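Local coordinates for macrophage migration inhibitory factor (Oncomelania hupensis, PDB 6LR3), which belongs to the macrophage migration inhibitory factor family and assembles as a trimer of identical alpha/beta subunits, at residues B[20-25]-B[81-86]; B[26-31]-B[36-41]; B[76-81]-B[90-95]. All coordinates share one frame; numbering follows the deposited sequence.

Interaction 1: residues B[20-25]-B[81-86]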
loop_
_atom_site.group_PDB
_atom_site.type_symbol
_atom_site.label_atom_id
_atom_site.label_comp_id
_atom_site.label_asym_id
_atom_site.label_seq_id
_atom_site.Cartn_x
_atom_site.Cartn_y
_atom_site.Cartn_z
ATOM N N GLN B 20 9.224 -0.077 16.215
ATOM C CA GLN B 20 8.946 -1.196 15.279
ATOM C C GLN B 20 9.142 -2.551 15.974
ATOM O O GLN B 20 8.345 -3.461 15.718
ATOM C CB GLN B 20 9.817 -1.120 14.039
ATOM C CG GLN B 20 9.345 -0.080 13.050
ATOM C CD GLN B 20 10.475 0.276 12.121
ATOM O OE1 GLN B 20 11.409 0.982 12.555
ATOM N NE2 GLN B 20 10.413 -0.234 10.885
ATOM N N ALA B 21 10.161 -2.701 16.810
ATOM C CA ALA B 21 10.401 -3.922 17.610
ATOM C C ALA B 21 9.212 -4.181 18.519
ATOM O O ALA B 21 8.760 -5.332 18.624
ATOM C CB ALA B 21 11.680 -3.781 18.406
ATOM N N ALA B 22 8.700 -3.148 19.182
ATOM C CA ALA B 22 7.593 -3.295 20.150
ATOM C C ALA B 22 6.340 -3.705 19.389
ATOM O O ALA B 22 5.613 -4.599 19.861
ATOM C CB ALA B 22 7.376 -2.018 20.940
ATOM N N LEU B 23 6.096 -3.074 18.247
ATOM C CA LEU B 23 4.916 -3.387 17.418
ATOM C C LEU B 23 5.049 -4.790 16.877
ATOM O O LEU B 23 4.050 -5.516 16.893
ATOM C CB LEU B 23 4.802 -2.316 16.327
ATOM C CG LEU B 23 3.559 -2.360 15.470
ATOM C CD1 LEU B 23 2.326 -2.372 16.334
ATOM C CD2 LEU B 23 3.553 -1.155 14.549
ATOM N N THR B 24 6.250 -5.185 16.438
ATOM C CA THR B 24 6.525 -6.555 15.974
ATOM C C THR B 24 6.103 -7.534 17.061
ATOM O O THR B 24 5.360 -8.467 16.767
ATOM C CB THR B 24 8.005 -6.764 15.637
ATOM O OG1 THR B 24 8.337 -5.950 14.506
ATOM C CG2 THR B 24 8.294 -8.201 15.296
ATOM N N ASN B 25 6.589 -7.327 18.275
ATOM C CA ASN B 25 6.342 -8.264 19.400
ATOM C C ASN B 25 4.845 -8.285 19.708
ATOM O O ASN B 25 4.291 -9.362 19.868
ATOM C CB ASN B 25 7.168 -7.878 20.622
ATOM C CG ASN B 25 8.640 -8.219 20.406
ATOM O OD1 ASN B 25 8.954 -9.025 19.540
ATOM N ND2 ASN B 25 9.538 -7.509 21.067
ATOM N N GLU B 81 -3.749 1.298 18.766
ATOM C CA GLU B 81 -4.020 2.705 19.115
ATOM C C GLU B 81 -3.236 3.046 20.381
ATOM O O GLU B 81 -2.592 4.093 20.410
ATOM C CB GLU B 81 -5.502 2.935 19.352
ATOM C CG GLU B 81 -6.297 2.993 18.067
ATOM C CD GLU B 81 -7.800 3.032 18.368
ATOM O OE1 GLU B 81 -8.168 2.817 19.557
ATOM O OE2 GLU B 81 -8.564 3.304 17.423
ATOM N N ASP B 82 -3.304 2.185 21.392
ATOM C CA ASP B 82 -2.631 2.502 22.682
ATOM C C ASP B 82 -1.129 2.703 22.431
ATOM O O ASP B 82 -0.531 3.634 23.026
ATOM C CB ASP B 82 -2.861 1.418 23.720
ATOM C CG ASP B 82 -4.266 1.362 24.274
ATOM O OD1 ASP B 82 -5.089 2.218 23.953
ATOM O OD2 ASP B 82 -4.511 0.433 25.023
ATOM N N MET B 83 -0.524 1.829 21.625
ATOM C CA MET B 83 0.919 1.930 21.332
ATOM C C MET B 83 1.179 3.200 20.517
ATOM O O MET B 83 2.179 3.852 20.758
ATOM C CB MET B 83 1.403 0.684 20.573
ATOM C CG MET B 83 2.866 0.684 20.424
ATOM S SD MET B 83 3.460 -0.907 19.839
ATOM C CE MET B 83 3.140 -1.986 21.221
ATOM N N PHE B 84 0.326 3.543 19.558
ATOM C CA PHE B 84 0.513 4.759 18.729
ATOM C C PHE B 84 0.372 5.991 19.593
ATOM O O PHE B 84 1.107 6.944 19.407
ATOM C CB PHE B 84 -0.512 4.823 17.594
ATOM C CG PHE B 84 -0.397 3.723 16.571
ATOM C CD1 PHE B 84 0.753 2.968 16.417
ATOM C CD2 PHE B 84 -1.473 3.452 15.745
ATOM C CE1 PHE B 84 0.807 1.952 15.466
ATOM C CE2 PHE B 84 -1.403 2.464 14.777
ATOM C CZ PHE B 84 -0.248 1.754 14.604
ATOM N N ILE B 85 -0.602 5.992 20.502
ATOM C CA ILE B 85 -0.806 7.134 21.436
ATOM C C ILE B 85 0.482 7.301 22.263
ATOM O O ILE B 85 1.005 8.400 22.324
ATOM C CB ILE B 85 -2.050 6.880 22.304
ATOM C CG1 ILE B 85 -3.338 6.987 21.480
ATOM C CG2 ILE B 85 -2.061 7.798 23.520
ATOM C CD1 ILE B 85 -4.548 6.301 22.104
ATOM N N GLU B 86 1.003 6.211 22.824
ATOM C CA GLU B 86 2.159 6.285 23.744
ATOM C C GLU B 86 3.408 6.687 22.970
ATOM O O GLU B 86 4.158 7.543 23.448
ATOM C CB GLU B 86 2.327 4.929 24.435
ATOM C CG GLU B 86 3.501 4.882 25.358
ATOM C CD GLU B 86 3.209 3.875 26.437
ATOM O OE1 GLU B 86 2.984 2.701 26.041
ATOM O OE2 GLU B 86 3.105 4.286 27.606
#

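Interaction 2: residues B[26-31]-B[36-41]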
loop_
_atom_site.group_PDB
_atom_site.type_symbol
_atom_site.label_atom_id
_atom_site.label_comp_id
_atom_site.label_asym_id
_atom_site.label_seq_id
_atom_site.Cartn_x
_atom_site.Cartn_y
_atom_site.Cartn_z
ATOM N N MET B 26 4.224 -7.132 19.777
ATOM C CA MET B 26 2.817 -7.049 20.202
ATOM C C MET B 26 1.947 -7.742 19.156
ATOM O O MET B 26 1.049 -8.521 19.542
ATOM C CB MET B 26 2.379 -5.593 20.391
ATOM C CG MET B 26 1.037 -5.469 21.061
ATOM S SD MET B 26 0.443 -3.762 21.007
ATOM C CE MET B 26 -0.115 -3.720 19.306
ATOM N N MET B 27 2.225 -7.516 17.875
ATOM C CA MET B 27 1.354 -8.069 16.817
ATOM C C MET B 27 1.717 -9.529 16.552
ATOM O O MET B 27 0.818 -10.250 16.129
ATOM C CB MET B 27 1.420 -7.226 15.541
ATOM C CG MET B 27 0.821 -5.830 15.741
ATOM S SD MET B 27 -0.875 -5.855 16.264
ATOM C CE MET B 27 -1.672 -6.395 14.739
ATOM N N THR B 28 2.938 -9.980 16.830
ATOM C CA THR B 28 3.278 -11.423 16.761
ATOM C C THR B 28 2.401 -12.174 17.753
ATOM O O THR B 28 1.806 -13.223 17.379
ATOM C CB THR B 28 4.758 -11.659 17.061
ATOM O OG1 THR B 28 5.453 -11.097 15.944
ATOM C CG2 THR B 28 5.106 -13.120 17.220
ATOM N N LYS B 29 2.311 -11.647 18.973
ATOM C CA LYS B 29 1.483 -12.281 20.034
ATOM C C LYS B 29 0.016 -12.208 19.627
ATOM O O LYS B 29 -0.682 -13.227 19.738
ATOM C CB LYS B 29 1.707 -11.596 21.374
ATOM C CG LYS B 29 3.084 -11.860 21.958
ATOM C CD LYS B 29 3.216 -11.308 23.363
ATOM C CE LYS B 29 4.480 -10.508 23.671
ATOM N NZ LYS B 29 5.707 -11.310 23.466
ATOM N N ALA B 30 -0.454 -11.037 19.180
ATOM C CA ALA B 30 -1.879 -10.838 18.855
ATOM C C ALA B 30 -2.298 -11.748 17.705
ATOM O O ALA B 30 -3.380 -12.318 17.785
ATOM C CB ALA B 30 -2.159 -9.385 18.570
ATOM N N LEU B 31 -1.503 -11.848 16.651
ATOM C CA LEU B 31 -1.873 -12.602 15.428
ATOM C C LEU B 31 -1.478 -14.075 15.555
ATOM O O LEU B 31 -1.881 -14.841 14.695
ATOM C CB LEU B 31 -1.186 -11.981 14.211
ATOM C CG LEU B 31 -1.725 -10.583 13.874
ATOM C CD1 LEU B 31 -0.878 -9.905 12.807
ATOM C CD2 LEU B 31 -3.155 -10.636 13.393
ATOM N N GLU B 36 9.256 -14.441 12.699
ATOM C CA GLU B 36 10.224 -14.351 11.577
ATOM C C GLU B 36 9.542 -13.816 10.323
ATOM O O GLU B 36 10.268 -13.244 9.510
ATOM C CB GLU B 36 10.886 -15.711 11.406
ATOM C CG GLU B 36 10.053 -16.742 10.695
ATOM C CD GLU B 36 10.618 -18.154 10.961
ATOM O OE1 GLU B 36 10.688 -18.496 12.180
ATOM O OE2 GLU B 36 11.098 -18.803 10.006
ATOM N N VAL B 37 8.228 -13.939 10.162
ATOM C CA VAL B 37 7.526 -13.460 8.943
ATOM C C VAL B 37 6.698 -12.218 9.269
ATOM O O VAL B 37 5.849 -11.855 8.446
ATOM C CB VAL B 37 6.702 -14.576 8.287
ATOM C CG1 VAL B 37 7.644 -15.655 7.733
ATOM C CG2 VAL B 37 5.632 -15.136 9.209
ATOM N N MET B 38 6.951 -11.558 10.400
ATOM C CA MET B 38 6.289 -10.283 10.751
ATOM C C MET B 38 7.118 -9.121 10.187
ATOM O O MET B 38 8.264 -8.916 10.624
ATOM C CB MET B 38 6.168 -10.131 12.268
ATOM C CG MET B 38 5.529 -8.811 12.716
ATOM S SD MET B 38 3.783 -8.677 12.234
ATOM C CE MET B 38 3.190 -10.133 13.093
ATOM N N PHE B 39 6.548 -8.361 9.270
ATOM C CA PHE B 39 7.156 -7.112 8.800
ATOM C C PHE B 39 6.485 -5.943 9.487
ATOM O O PHE B 39 5.239 -5.943 9.677
ATOM C CB PHE B 39 6.951 -6.926 7.306
ATOM C CG PHE B 39 7.603 -7.925 6.391
ATOM C CD1 PHE B 39 7.006 -9.138 6.140
ATOM C CD2 PHE B 39 8.760 -7.598 5.706
ATOM C CE1 PHE B 39 7.559 -10.030 5.227
ATOM C CE2 PHE B 39 9.313 -8.477 4.804
ATOM C CZ PHE B 39 8.707 -9.687 4.547
ATOM N N VAL B 40 7.272 -4.924 9.806
ATOM C CA VAL B 40 6.743 -3.606 10.198
ATOM C C VAL B 40 7.416 -2.581 9.304
ATOM O O VAL B 40 8.640 -2.419 9.383
ATOM C CB VAL B 40 6.928 -3.280 11.694
ATOM C CG1 VAL B 40 6.327 -1.918 11.984
ATOM C CG2 VAL B 40 6.293 -4.333 12.570
ATOM N N ASP B 41 6.605 -1.976 8.455
ATOM C CA ASP B 41 7.016 -0.973 7.451
ATOM C C ASP B 41 6.557 0.381 7.984
ATOM O O ASP B 41 5.351 0.666 7.949
ATOM C CB ASP B 41 6.439 -1.376 6.103
ATOM C CG ASP B 41 6.874 -0.499 4.942
ATOM O OD1 ASP B 41 7.546 0.484 5.206
ATOM O OD2 ASP B 41 6.459 -0.838 3.803
#

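Interaction 3: residues B[76-81]-B[90-95]. Unlike the reference sequence in segment 90-95: Val-90 (reference Ile).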
loop_
_atom_site.group_PDB
_atom_site.type_symbol
_atom_site.label_atom_id
_atom_site.label_comp_id
_atom_site.label_asym_id
_atom_site.label_seq_id
_atom_site.Cartn_x
_atom_site.Cartn_y
_atom_site.Cartn_z
ATOM N N MET B 76 -7.165 -5.748 18.503
ATOM C CA MET B 76 -5.848 -5.368 17.968
ATOM C C MET B 76 -5.863 -3.876 17.692
ATOM O O MET B 76 -4.863 -3.249 17.980
ATOM C CB MET B 76 -5.517 -6.148 16.704
ATOM C CG MET B 76 -5.135 -7.546 17.061
ATOM S SD MET B 76 -4.633 -8.497 15.612
ATOM C CE MET B 76 -6.135 -8.728 14.684
ATOM N N ALA B 77 -6.945 -3.327 17.146
ATOM C CA ALA B 77 -7.028 -1.882 16.879
ATOM C C ALA B 77 -6.780 -1.118 18.188
ATOM O O ALA B 77 -5.999 -0.184 18.186
ATOM C CB ALA B 77 -8.337 -1.535 16.248
ATOM N N ARG B 78 -7.451 -1.488 19.271
ATOM C CA ARG B 78 -7.343 -0.771 20.566
ATOM C C ARG B 78 -5.896 -0.874 21.051
ATOM O O ARG B 78 -5.352 0.144 21.532
ATOM C CB ARG B 78 -8.390 -1.274 21.567
ATOM C CG ARG B 78 -9.823 -0.941 21.171
ATOM C CD ARG B 78 -10.818 -1.161 22.320
ATOM N NE ARG B 78 -10.485 -0.079 23.243
ATOM C CZ ARG B 78 -11.025 1.154 23.270
ATOM N NH1 ARG B 78 -12.086 1.427 22.526
ATOM N NH2 ARG B 78 -10.507 2.101 24.058
ATOM N N ASP B 79 -5.278 -2.048 20.951
ATOM C CA ASP B 79 -3.885 -2.264 21.406
ATOM C C ASP B 79 -2.936 -1.452 20.535
ATOM O O ASP B 79 -2.015 -0.849 21.083
ATOM C CB ASP B 79 -3.542 -3.744 21.400
ATOM C CG ASP B 79 -4.148 -4.501 22.571
ATOM O OD1 ASP B 79 -4.633 -3.838 23.526
ATOM O OD2 ASP B 79 -4.150 -5.717 22.497
ATOM N N MET B 80 -3.140 -1.451 19.219
ATOM C CA MET B 80 -2.303 -0.632 18.298
ATOM C C MET B 80 -2.512 0.847 18.615
ATOM O O MET B 80 -1.521 1.570 18.707
ATOM C CB MET B 80 -2.655 -0.938 16.840
ATOM C CG MET B 80 -2.186 -2.288 16.438
ATOM S SD MET B 80 -2.780 -2.768 14.759
ATOM C CE MET B 80 -1.849 -1.595 13.779
ATOM N N GLU B 81 -3.749 1.298 18.766
ATOM C CA GLU B 81 -4.020 2.705 19.115
ATOM C C GLU B 81 -3.236 3.046 20.381
ATOM O O GLU B 81 -2.592 4.093 20.410
ATOM C CB GLU B 81 -5.502 2.935 19.352
ATOM C CG GLU B 81 -6.297 2.993 18.067
ATOM C CD GLU B 81 -7.800 3.032 18.368
ATOM O OE1 GLU B 81 -8.168 2.817 19.557
ATOM O OE2 GLU B 81 -8.564 3.304 17.423
ATOM N N VAL B 90 -0.034 10.557 19.132
ATOM C CA VAL B 90 -1.198 10.825 18.265
ATOM C C VAL B 90 -2.435 10.585 19.116
ATOM O O VAL B 90 -2.458 9.620 19.908
ATOM C CB VAL B 90 -1.131 9.924 17.025
ATOM C CG1 VAL B 90 -2.328 10.083 16.134
ATOM C CG2 VAL B 90 0.093 10.262 16.191
ATOM N N ARG B 91 -3.443 11.441 18.968
ATOM C CA ARG B 91 -4.723 11.232 19.672
ATOM C C ARG B 91 -5.447 10.036 19.072
ATOM O O ARG B 91 -5.320 9.779 17.823
ATOM C CB ARG B 91 -5.558 12.490 19.536
ATOM C CG ARG B 91 -4.982 13.642 20.361
ATOM C CD ARG B 91 -5.425 15.040 19.973
ATOM N NE ARG B 91 -6.599 15.182 19.151
ATOM C CZ ARG B 91 -6.635 15.716 17.934
ATOM N NH1 ARG B 91 -5.534 16.180 17.341
ATOM N NH2 ARG B 91 -7.794 15.748 17.302
ATOM N N ARG B 92 -6.220 9.331 19.885
ATOM C CA ARG B 92 -6.990 8.164 19.408
ATOM C C ARG B 92 -7.894 8.582 18.244
ATOM O O ARG B 92 -8.061 7.767 17.305
ATOM C CB ARG B 92 -7.804 7.534 20.534
ATOM C CG ARG B 92 -8.213 6.112 20.247
ATOM C CD ARG B 92 -9.020 5.499 21.371
ATOM N NE ARG B 92 -8.232 5.407 22.599
ATOM C CZ ARG B 92 -7.424 4.418 22.927
ATOM N NH1 ARG B 92 -7.230 3.385 22.130
ATOM N NH2 ARG B 92 -6.777 4.468 24.081
ATOM N N GLU B 93 -8.431 9.806 18.254
ATOM C CA GLU B 93 -9.352 10.258 17.189
ATOM C C GLU B 93 -8.579 10.685 15.944
ATOM O O GLU B 93 -9.222 11.237 15.014
ATOM C CB GLU B 93 -10.268 11.381 17.710
ATOM C CG GLU B 93 -9.520 12.650 18.063
ATOM C CD GLU B 93 -9.143 12.779 19.535
ATOM O OE1 GLU B 93 -8.925 11.746 20.256
ATOM O OE2 GLU B 93 -9.010 13.953 19.965
ATOM N N ARG B 94 -7.264 10.446 15.875
ATOM C CA ARG B 94 -6.453 10.723 14.675
ATOM C C ARG B 94 -5.840 9.416 14.164
ATOM O O ARG B 94 -4.818 9.469 13.435
ATOM C CB ARG B 94 -5.404 11.783 14.976
ATOM C CG ARG B 94 -6.002 13.143 15.285
ATOM C CD ARG B 94 -6.528 13.839 14.054
ATOM N NE ARG B 94 -5.430 14.306 13.213
ATOM C CZ ARG B 94 -5.606 15.002 12.098
ATOM N NH1 ARG B 94 -6.819 15.301 11.689
ATOM N NH2 ARG B 94 -4.570 15.375 11.373
ATOM N N ILE B 95 -6.424 8.281 14.538
ATOM C CA ILE B 95 -5.888 6.942 14.136
ATOM C C ILE B 95 -6.974 6.161 13.404
ATOM O O ILE B 95 -8.044 5.975 13.958
ATOM C CB ILE B 95 -5.378 6.146 15.349
ATOM C CG1 ILE B 95 -4.323 6.927 16.120
ATOM C CG2 ILE B 95 -4.876 4.780 14.926
ATOM C CD1 ILE B 95 -4.019 6.356 17.497
HETATM O O HOH W 1 -8.119 3.133 14.823
#

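Interaction 1: residues B[20-25]-B[81-86]
Met-83 reaches across from one helix and lays its thioether against Leu-23 and Ala-22 of another. The two helices run almost antiparallel, at 168°, and their axes are 11.3 Å apart in these segments. This is the helix pair that lies on the sheet of the MIF subunit. The long, flexible methionine bridges much of that separation. CG of Met-83 stands anti to the backbone N (chi1 -173°), and chi2 is also extended, which sends the sulfur straight toward the opposite helix. SD comes to rest on the backbone, 3.8 Å from Leu-23 CA. The chain then bends at chi3 (-68°) and turns CE toward Ala-22, where it sits 3.8 Å from Ala-22 O. The small side chain of Ala-22 lies beside the thioether, with CB 4.2 Å from Met-83 SD.

The side chain of Leu-23 runs at a slant to that of Met-83, and its two methyl branches divide the work. CD1 touches Met-83 SD at 4.0 Å. CD2 meets the edge of the Phe-84 ring, close to the ring plane, at 4.2 Å from Phe-84 CE1. Leu-23 also touches Val-40 on strand 39-43, while Phe-84 packs on Ile-95 of strand 95-101. The seam between the helices therefore continues down to the sheet. Met-83 additionally touches Phe-19 and Met-26 along the facing helix.

Apolar side chains meet here, together with the backbone of Ala-22 and Leu-23. The contact has no directional bonds between the segments, so its cohesion should come from dispersion and the hydrophobic effect, with the sulfur as a polarisable centre.

Interaction 2: residues B[26-31]-B[36-41]
The flat group here is the peptide joining Met-27 to Thr-28, and the CE methyl of Met-38 sits over one of its faces. The motif is a beta-alpha-beta unit of strand 3-8, helix 19-31 and strand 39-43, and Met-38 sits just before the last strand. CE is 3.8 Å from Met-27 C and 3.7 Å from Thr-28 N. The carbonyl of this peptide is engaged within the helix, since Met-27 O accepts from Leu-31 N.

Met-38 enters with CG anti to the backbone N (chi1 178°). Bends at chi2 and chi3 then curl its end round, bringing CE to the helix. Thr-28 and Met-38 lie alongside with their side chains pointing opposite ways. Thr-28 OG1 touches carbons of Met-38 (CB, CG and CE); its hydrogen bond goes to Thr-24 O, one helical turn back. Leu-31 lies roughly perpendicular to Met-38. Pro-2 and Ile-4 also touch Met-38, which places it between helix and sheet. Strand 39-43 itself pairs with a strand of the second subunit.

The methyl is flanked by two aliphatic groups: Met-27 CB at 4.2 Å from Met-38 CE, and Leu-31 CD1 at 4.1 Å from Met-38 CE.

Interaction 3: residues B[76-81]-B[90-95]
Glu-81 and Arg-92 mark the nearest approach of the two backbones, with their CA atoms 6.2 Å apart. Residues 76-81 are helical. Residues 90-95 form the link from helix 70-88 to strand 95-101, with a short 3-10 turn at 92-93. That turn brings the chain back alongside the helix it has just left.

The central pair is a salt bridge. Arg-92 NH1 donates to Glu-81 OE1 at 2.8 Å, with an N-H...O angle of 161°. The carboxylate oxygen lies at the guanidinium edge, near its plane, and is approached on its anti side. The two flat groups are nevertheless steeply turned, with planes 64° apart. In Arg-92, CG anti to the backbone N and an extended chi2 lay CD against Glu-81 OE1 at 3.3 Å; the bend at chi3 then turns the guanidinium back so that NH1 meets the same oxygen. Over one face of this guanidinium stands Arg-78 NH2, 4.0 Å from Arg-92 NH1. These two guanidinium planes are only 23° apart.

Glu-81 has apolar contact too, as its CG touches Ile-95 CG2 at 3.9 Å. Its other oxygen, OE2, accepts from a water at 2.6 Å. The same water donates to Ile-95 O at 3.0 Å, and so ties the helix to the start of the strand. OE2 also accepts from Gly-111 N of the third subunit.

Arg-92 has a second acid partner, Asp-82, through NH2. The two carboxylates would offset the closeness of the arginines. Glu-81, gripped at both oxygens, probably stays ionised and joins helix, turn and subunit interface through one carboxylate.

From the N terminus, helix 19-31 supplies first 20-25 and then 26-31. Interaction 2 closes first, over a short connection, and ties the end of that helix to the approach of strand 39-43. Interaction 1 closes a much longer loop by bringing 81-86 back to 20-25, and interaction 2 is nested inside it. Interaction 3 opens at 76-81, before that loop has closed, and closes at 90-95, so interactions 1 and 3 cross and share Glu-81. Interactions 2 and 3 follow in series, about 17 Å apart between centres. Together they join both helices to each other and to the starts of strands 39-43 and 95-101, the outermost strands of the sheet within this chain.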